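Long-range contacts in Non-reducing end alpha-L-arabinofuranosidase BoGH43B (Bacteroides ovatus, PDB 5JOZ), which cleaves terminal non-reducing alpha-L-arabinofuranoside residues from xyloglucan side branches, a periplasmic step in the breakdown of this plant polysaccharide: residues Q365-L370 with T441-Y447; H398-L402 with Y447-I451. All coordinates share one frame; numbering follows the deposited sequence.

Interaction 1 (Q365-L370 with T441-Y447)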
ATOM      1  N   GLN A 365      -5.128   6.388  -4.538  1.00 22.14           N
ATOM      2  CA  GLN A 365      -4.881   7.649  -5.241  1.00 23.28           C
ATOM      3  C   GLN A 365      -3.387   7.746  -5.586  1.00 22.44           C
ATOM      4  O   GLN A 365      -2.554   8.069  -4.745  1.00 28.33           O
ATOM      5  CB  GLN A 365      -5.336   8.852  -4.433  1.00 23.68           C
ATOM      6  CG  GLN A 365      -5.391  10.116  -5.285  1.00 27.20           C
ATOM      7  CD  GLN A 365      -5.668  11.357  -4.482  1.00 27.36           C
ATOM      8  OE1 GLN A 365      -6.292  11.290  -3.428  1.00 27.90           O
ATOM      9  NE2 GLN A 365      -5.211  12.509  -4.980  1.00 29.05           N
ATOM     10  N   ALA A 366      -3.078   7.450  -6.838  1.00 23.14           N
ATOM     11  CA  ALA A 366      -1.719   7.328  -7.336  1.00 23.80           C
ATOM     12  C   ALA A 366      -1.144   8.633  -7.903  1.00 24.85           C
ATOM     13  O   ALA A 366      -0.021   8.627  -8.429  1.00 25.98           O
ATOM     14  CB  ALA A 366      -1.686   6.242  -8.411  1.00 25.85           C
ATOM     15  N   ALA A 367      -1.902   9.729  -7.829  1.00 23.76           N
ATOM     16  CA  ALA A 367      -1.414  11.034  -8.276  1.00 26.40           C
ATOM     17  C   ALA A 367      -2.059  12.183  -7.504  1.00 26.54           C
ATOM     18  O   ALA A 367      -3.201  12.092  -7.051  1.00 24.84           O
ATOM     19  CB  ALA A 367      -1.653  11.195  -9.770  1.00 27.44           C
ATOM     20  N   PHE A 368      -1.304  13.257  -7.331  1.00 25.67           N
ATOM     21  CA  PHE A 368      -1.853  14.468  -6.753  1.00 27.09           C
ATOM     22  C   PHE A 368      -2.985  14.989  -7.616  1.00 27.21           C
ATOM     23  O   PHE A 368      -4.072  15.242  -7.113  1.00 25.78           O
ATOM     24  CB  PHE A 368      -0.775  15.526  -6.602  1.00 26.64           C
ATOM     25  CG  PHE A 368       0.223  15.196  -5.542  1.00 28.23           C
ATOM     26  CD1 PHE A 368      -0.139  15.242  -4.199  1.00 27.69           C
ATOM     27  CD2 PHE A 368       1.511  14.795  -5.882  1.00 27.20           C
ATOM     28  CE1 PHE A 368       0.789  14.928  -3.208  1.00 30.11           C
ATOM     29  CE2 PHE A 368       2.433  14.480  -4.901  1.00 26.82           C
ATOM     30  CZ  PHE A 368       2.075  14.550  -3.563  1.00 27.66           C
ATOM     31  N   ASN A 369      -2.721  15.101  -8.918  1.00 28.04           N
ATOM     32  CA  ASN A 369      -3.656  15.671  -9.872  1.00 30.11           C
ATOM     33  C   ASN A 369      -4.368  14.550 -10.613  1.00 27.54           C
ATOM     34  O   ASN A 369      -3.748  13.809 -11.374  1.00 29.24           O
ATOM     35  CB  ASN A 369      -2.912  16.586 -10.850  1.00 31.08           C
ATOM     36  CG  ASN A 369      -2.118  17.657 -10.135  1.00 36.15           C
ATOM     37  OD1 ASN A 369      -0.905  17.530  -9.955  1.00 40.35           O
ATOM     38  ND2 ASN A 369      -2.800  18.686  -9.670  1.00 36.92           N
ATOM     39  N   LEU A 370      -5.667  14.415 -10.378  1.00 27.23           N
ATOM     40  CA  LEU A 370      -6.443  13.393 -11.069  1.00 29.87           C
ATOM     41  C   LEU A 370      -7.909  13.715 -11.245  1.00 24.61           C
ATOM     42  O   LEU A 370      -8.466  14.602 -10.604  1.00 20.00           O
ATOM     43  CB  LEU A 370      -6.291  12.014 -10.405  1.00 33.97           C
ATOM     44  CG  LEU A 370      -6.811  11.646  -9.015  1.00 37.70           C
ATOM     45  CD1 LEU A 370      -8.299  11.880  -8.812  1.00 44.46           C
ATOM     46  CD2 LEU A 370      -6.470  10.174  -8.775  1.00 47.60           C
ATOM     47  N   THR A 441     -12.484  15.363  -8.817  1.00 31.44           N
ATOM     48  CA  THR A 441     -11.257  15.858  -9.409  1.00 35.05           C
ATOM     49  C   THR A 441     -10.359  16.322  -8.271  1.00 30.00           C
ATOM     50  O   THR A 441     -10.845  16.749  -7.214  1.00 26.34           O
ATOM     51  CB  THR A 441     -11.513  16.996 -10.424  1.00 36.38           C
ATOM     52  OG1 THR A 441     -11.884  18.194  -9.741  1.00 40.42           O
ATOM     53  CG2 THR A 441     -12.601  16.606 -11.407  1.00 37.77           C
ATOM     54  N   ALA A 442      -9.054  16.231  -8.490  1.00 25.75           N
ATOM     55  CA  ALA A 442      -8.091  16.466  -7.422  1.00 27.10           C
ATOM     56  C   ALA A 442      -6.928  17.327  -7.863  1.00 25.26           C
ATOM     57  O   ALA A 442      -6.466  17.239  -8.999  1.00 27.96           O
ATOM     58  CB  ALA A 442      -7.585  15.138  -6.892  1.00 31.78           C
ATOM     59  N   THR A 443      -6.501  18.193  -6.952  1.00 27.67           N
ATOM     60  CA  THR A 443      -5.202  18.870  -7.009  1.00 30.38           C
ATOM     61  C   THR A 443      -4.485  18.515  -5.714  1.00 30.84           C
ATOM     62  O   THR A 443      -5.083  17.872  -4.842  1.00 23.81           O
ATOM     63  CB  THR A 443      -5.353  20.404  -7.059  1.00 28.30           C
ATOM     64  OG1 THR A 443      -5.874  20.866  -5.804  1.00 29.33           O
ATOM     65  CG2 THR A 443      -6.289  20.825  -8.190  1.00 27.60           C
ATOM     66  N   GLU A 444      -3.239  18.974  -5.572  1.00 30.91           N
ATOM     67  CA  GLU A 444      -2.448  18.777  -4.346  1.00 32.68           C
ATOM     68  C   GLU A 444      -3.187  19.183  -3.073  1.00 31.79           C
ATOM     69  O   GLU A 444      -3.093  18.497  -2.049  1.00 36.43           O
ATOM     70  CB  GLU A 444      -1.131  19.549  -4.422  1.00 41.22           C
ATOM     71  CG  GLU A 444      -0.082  18.892  -5.299  1.00 49.78           C
ATOM     72  CD  GLU A 444       1.112  19.792  -5.541  1.00 61.55           C
ATOM     73  OE1 GLU A 444       0.954  20.781  -6.288  1.00 75.44           O
ATOM     74  OE2 GLU A 444       2.203  19.511  -4.992  1.00 62.13           O
ATOM     75  N   THR A 445      -3.939  20.278  -3.152  1.00 29.62           N
ATOM     76  CA  THR A 445      -4.629  20.852  -1.997  1.00 30.61           C
ATOM     77  C   THR A 445      -6.126  20.514  -1.912  1.00 30.31           C
ATOM     78  O   THR A 445      -6.669  20.432  -0.811  1.00 32.49           O
ATOM     79  CB  THR A 445      -4.501  22.396  -2.010  1.00 32.42           C
ATOM     80  OG1 THR A 445      -5.046  22.906  -3.232  1.00 31.36           O
ATOM     81  CG2 THR A 445      -3.029  22.827  -1.904  1.00 32.72           C
ATOM     82  N   THR A 446      -6.801  20.358  -3.049  1.00 33.32           N
ATOM     83  CA  THR A 446      -8.276  20.338  -3.061  1.00 36.86           C
ATOM     84  C   THR A 446      -8.873  19.206  -3.886  1.00 29.62           C
ATOM     85  O   THR A 446      -8.400  18.897  -4.988  1.00 25.28           O
ATOM     86  CB  THR A 446      -8.862  21.676  -3.576  1.00 39.19           C
ATOM     87  OG1 THR A 446      -8.399  21.922  -4.907  1.00 49.89           O
ATOM     88  CG2 THR A 446      -8.430  22.841  -2.680  1.00 40.35           C
ATOM     89  N   TYR A 447      -9.908  18.591  -3.318  1.00 24.45           N
ATOM     90  CA  TYR A 447     -10.798  17.714  -4.050  1.00 24.29           C
ATOM     91  C   TYR A 447     -12.003  18.542  -4.397  1.00 25.49           C
ATOM     92  O   TYR A 447     -12.499  19.274  -3.532  1.00 23.53           O
ATOM     93  CB  TYR A 447     -11.271  16.570  -3.167  1.00 25.73           C
ATOM     94  CG  TYR A 447     -10.205  15.602  -2.758  1.00 22.96           C
ATOM     95  CD1 TYR A 447      -9.690  14.689  -3.671  1.00 23.83           C
ATOM     96  CD2 TYR A 447      -9.745  15.555  -1.448  1.00 23.71           C
ATOM     97  CE1 TYR A 447      -8.732  13.764  -3.296  1.00 22.74           C
ATOM     98  CE2 TYR A 447      -8.784  14.630  -1.062  1.00 25.51           C
ATOM     99  CZ  TYR A 447      -8.278  13.745  -1.997  1.00 23.42           C
ATOM    100  OH  TYR A 447      -7.314  12.839  -1.630  1.00 30.37           O
TER
HETATM  101  O   HOH W   1      -4.552  15.311  -4.572  1.00 21.68           O

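Interaction 2 (H398-L402 with Y447-I451)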
ATOM      1  N   HIS A 398     -13.287  10.623   5.791  1.00 28.06           N
ATOM      2  CA  HIS A 398     -13.656  10.286   4.423  1.00 30.21           C
ATOM      3  C   HIS A 398     -14.684  11.256   3.880  1.00 30.44           C
ATOM      4  O   HIS A 398     -15.554  11.718   4.630  1.00 35.74           O
ATOM      5  CB  HIS A 398     -14.244   8.866   4.354  1.00 30.58           C
ATOM      6  CG  HIS A 398     -15.408   8.642   5.274  1.00 34.35           C
ATOM      7  ND1 HIS A 398     -16.716   8.823   4.877  1.00 39.47           N
ATOM      8  CD2 HIS A 398     -15.463   8.254   6.571  1.00 37.25           C
ATOM      9  CE1 HIS A 398     -17.527   8.556   5.884  1.00 34.56           C
ATOM     10  NE2 HIS A 398     -16.793   8.200   6.923  1.00 42.19           N
ATOM     11  N   TYR A 399     -14.601  11.535   2.580  1.00 29.65           N
ATOM     12  CA  TYR A 399     -15.559  12.410   1.892  1.00 27.06           C
ATOM     13  C   TYR A 399     -16.444  11.560   1.010  1.00 29.85           C
ATOM     14  O   TYR A 399     -15.937  10.809   0.189  1.00 39.09           O
ATOM     15  CB  TYR A 399     -14.833  13.433   1.030  1.00 24.34           C
ATOM     16  CG  TYR A 399     -13.805  14.281   1.763  1.00 26.24           C
ATOM     17  CD1 TYR A 399     -14.101  14.876   2.993  1.00 25.71           C
ATOM     18  CD2 TYR A 399     -12.541  14.511   1.209  1.00 27.95           C
ATOM     19  CE1 TYR A 399     -13.174  15.662   3.651  1.00 27.62           C
ATOM     20  CE2 TYR A 399     -11.603  15.303   1.861  1.00 28.68           C
ATOM     21  CZ  TYR A 399     -11.923  15.881   3.077  1.00 30.08           C
ATOM     22  OH  TYR A 399     -11.004  16.676   3.721  1.00 27.74           O
ATOM     23  N   ASP A 400     -17.760  11.704   1.153  1.00 28.65           N
ATOM     24  CA  ASP A 400     -18.727  10.829   0.499  1.00 29.59           C
ATOM     25  C   ASP A 400     -19.542  11.563  -0.559  1.00 27.96           C
ATOM     26  O   ASP A 400     -20.362  12.415  -0.225  1.00 29.77           O
ATOM     27  CB  ASP A 400     -19.688  10.263   1.550  1.00 31.93           C
ATOM     28  CG  ASP A 400     -19.015   9.351   2.554  1.00 33.89           C
ATOM     29  OD1 ASP A 400     -17.846   8.948   2.353  1.00 35.12           O
ATOM     30  OD2 ASP A 400     -19.672   9.026   3.567  1.00 39.91           O
ATOM     31  N   LEU A 401     -19.347  11.208  -1.824  1.00 25.77           N
ATOM     32  CA  LEU A 401     -20.146  11.772  -2.907  1.00 26.92           C
ATOM     33  C   LEU A 401     -21.220  10.746  -3.281  1.00 27.93           C
ATOM     34  O   LEU A 401     -20.983   9.867  -4.118  1.00 24.40           O
ATOM     35  CB  LEU A 401     -19.267  12.149  -4.098  1.00 25.12           C
ATOM     36  CG  LEU A 401     -19.993  12.634  -5.354  1.00 25.04           C
ATOM     37  CD1 LEU A 401     -20.832  13.861  -5.055  1.00 25.61           C
ATOM     38  CD2 LEU A 401     -18.999  12.901  -6.467  1.00 24.92           C
ATOM     39  N   LEU A 402     -22.396  10.868  -2.654  1.00 29.69           N
ATOM     40  CA  LEU A 402     -23.431   9.827  -2.711  1.00 31.36           C
ATOM     41  C   LEU A 402     -24.764  10.284  -3.278  1.00 31.67           C
ATOM     42  O   LEU A 402     -25.124  11.454  -3.181  1.00 34.29           O
ATOM     43  CB  LEU A 402     -23.678   9.268  -1.314  1.00 34.15           C
ATOM     44  CG  LEU A 402     -22.436   8.839  -0.527  1.00 38.41           C
ATOM     45  CD1 LEU A 402     -22.812   8.412   0.885  1.00 33.81           C
ATOM     46  CD2 LEU A 402     -21.682   7.728  -1.240  1.00 38.24           C
ATOM     47  N   TYR A 447      -9.908  18.591  -3.318  1.00 24.45           N
ATOM     48  CA  TYR A 447     -10.798  17.714  -4.050  1.00 24.29           C
ATOM     49  C   TYR A 447     -12.003  18.542  -4.397  1.00 25.49           C
ATOM     50  O   TYR A 447     -12.499  19.274  -3.532  1.00 23.53           O
ATOM     51  CB  TYR A 447     -11.271  16.570  -3.167  1.00 25.73           C
ATOM     52  CG  TYR A 447     -10.205  15.602  -2.758  1.00 22.96           C
ATOM     53  CD1 TYR A 447      -9.690  14.689  -3.671  1.00 23.83           C
ATOM     54  CD2 TYR A 447      -9.745  15.555  -1.448  1.00 23.71           C
ATOM     55  CE1 TYR A 447      -8.732  13.764  -3.296  1.00 22.74           C
ATOM     56  CE2 TYR A 447      -8.784  14.630  -1.062  1.00 25.51           C
ATOM     57  CZ  TYR A 447      -8.278  13.745  -1.997  1.00 23.42           C
ATOM     58  OH  TYR A 447      -7.314  12.839  -1.630  1.00 30.37           O
ATOM     59  N   THR A 448     -12.462  18.433  -5.643  1.00 28.37           N
ATOM     60  CA  THR A 448     -13.702  19.061  -6.089  1.00 30.97           C
ATOM     61  C   THR A 448     -14.658  17.963  -6.558  1.00 32.55           C
ATOM     62  O   THR A 448     -14.246  17.043  -7.260  1.00 32.16           O
ATOM     63  CB  THR A 448     -13.438  20.090  -7.201  1.00 31.55           C
ATOM     64  OG1 THR A 448     -12.480  21.038  -6.729  1.00 32.67           O
ATOM     65  CG2 THR A 448     -14.726  20.843  -7.588  1.00 33.12           C
ATOM     66  N   PHE A 449     -15.921  18.076  -6.141  1.00 33.36           N
ATOM     67  CA  PHE A 449     -16.952  17.050  -6.335  1.00 33.07           C
ATOM     68  C   PHE A 449     -18.049  17.563  -7.283  1.00 34.84           C
ATOM     69  O   PHE A 449     -18.625  18.630  -7.035  1.00 35.02           O
ATOM     70  CB  PHE A 449     -17.570  16.695  -4.983  1.00 32.96           C
ATOM     71  CG  PHE A 449     -16.579  16.189  -3.984  1.00 36.07           C
ATOM     72  CD1 PHE A 449     -15.912  17.068  -3.130  1.00 36.06           C
ATOM     73  CD2 PHE A 449     -16.295  14.822  -3.900  1.00 40.30           C
ATOM     74  CE1 PHE A 449     -14.981  16.592  -2.213  1.00 43.42           C
ATOM     75  CE2 PHE A 449     -15.369  14.341  -2.979  1.00 36.95           C
ATOM     76  CZ  PHE A 449     -14.710  15.223  -2.135  1.00 35.69           C
ATOM     77  N   GLU A 450     -18.336  16.796  -8.342  1.00 32.51           N
ATOM     78  CA  GLU A 450     -19.212  17.211  -9.446  1.00 34.44           C
ATOM     79  C   GLU A 450     -20.205  16.103  -9.824  1.00 36.59           C
ATOM     80  O   GLU A 450     -19.909  14.920  -9.653  1.00 36.52           O
ATOM     81  CB  GLU A 450     -18.385  17.593 -10.689  1.00 39.93           C
ATOM     82  CG  GLU A 450     -17.268  18.627 -10.448  1.00 48.99           C
ATOM     83  CD  GLU A 450     -15.857  18.042 -10.219  1.00 58.35           C
ATOM     84  OE1 GLU A 450     -15.709  16.830  -9.917  1.00 53.84           O
ATOM     85  OE2 GLU A 450     -14.873  18.816 -10.340  1.00 55.53           O
ATOM     86  N   ILE A 451     -21.367  16.505 -10.353  1.00 29.97           N
ATOM     87  CA  ILE A 451     -22.420  15.585 -10.778  1.00 33.52           C
ATOM     88  C   ILE A 451     -22.980  15.966 -12.151  1.00 34.23           C
ATOM     89  O   ILE A 451     -22.976  17.138 -12.534  1.00 32.07           O
ATOM     90  CB  ILE A 451     -23.570  15.518  -9.742  1.00 34.63           C
ATOM     91  CG1 ILE A 451     -24.265  16.883  -9.606  1.00 37.64           C
ATOM     92  CG2 ILE A 451     -23.030  15.040  -8.398  1.00 34.13           C
ATOM     93  CD1 ILE A 451     -25.281  16.991  -8.494  1.00 39.04           C
TER

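Interaction 1 (Q365-L370 with T441-Y447)
Leu370 and Ala442 form an antiparallel, hydrogen-bonded pair with their CA atoms 5.0 Å apart, at the point where the loop after strand 359-364 enters strand 370-377 and meets the end of strand 436-442. The contact thus lies at the ends of two interior strands of one sheet of the concanavalin A-like beta-sandwich that follows the GH43 catalytic region, and Thr443-Thr446 is the turn that carries strand 436-442 into its antiparallel neighbour, 446-453. The two backbone bonds of the pair are unequal: Ala442 N to Leu370 O is 2.7 Å, Leu370 N to Ala442 O 3.2 Å. On the sheet face shared by the pair, Leu370 CD1 rests against Ala442 CB at 3.8 Å.

Phe368 lays CB and the near side of its ring against Glu444 CG, 3.7 Å from Phe368 CB. Gln365 stretches out from the loop, with CG anti to the backbone N (chi1 -166°) and the rest of the chain extended, which brings its amide up to the end of the Tyr447 ring. Its NE2 is gripped twice, by Ala367 O and by a water that it donates to; the first bond ties the amide back to its own loop. A leucine here would probably leave Tyr447 OH without its acceptor and deprive that water of its amide donor. The same water donates to Phe368 O and to Thr443 O, each 2.6 Å from its oxygen, and so ties two carbonyls across the gap. The other branch of the amide, Gln365 OE1, accepts from Tyr447 OH at 2.6 Å, on a lone pair in the carbonyl plane, while OE1 lies in the plane of the ring at its edge.

Interaction 2 (H398-L402 with Y447-I451)
Tyr399 sends its side chain from strand 397-406 toward strand 446-453, and its carbon atoms along that side meet aromatic partners in turn. CB sits 3.6 Å from Phe449 CZ, the closest approach of the contact. With CG beside the backbone N (chi1 -55°) and 4.1 Å from Phe449 CZ, the ring runs on past Phe449, and CD2 is 4.0 Å from both Phe449 CZ and Tyr447 CD2. Farther out, CE2 comes to 3.8 Å from Tyr447 CD2, which meets the Tyr399 ring at its edge, near its plane. The hydroxyl at the tip leaves the aromatic group and bonds to the backbone oxygen of Ser464.

No hydrogen bond joins the two strands: they belong to the two facing sheets of the concanavalin A-like sandwich, their axes 8.8 Å apart and only 12° from parallel, so that apolar side chains fill the interior between them. Val391 from the first sheet and Ala463 from the second also touch Phe449. Leu401 continues the layer, running antiparallel alongside Phe449 with its CB 4.0 Å from Phe449 CD2. Its two methyls then divide: CD2 approaches Glu450 O, and CD1 lies 4.2 Å from Ile451 CG2.

In the fold
Strand end and sandwich interior are built here from the same strand, 446-453, and the centres of interactions 1 and 2 lie about 12 Å apart. Tyr447 belongs to both: its hydroxyl is engaged with the loop of interaction 1, while the CD2 side of its ring packs in interaction 2. Two probable hydrogen bonds between neighbouring strands add to this link, Thr448 N to Thr441 O at 2.8 Å and Thr441 OG1 with Glu450 OE2 at 3.1 Å. Both contacts lie in the C-terminal concanavalin A-like region, away from the inferred catalytic residues and the calcium site. Tyr447 nevertheless touches His265, and Gln365 touches Leu266, both in the GH43 catalytic region.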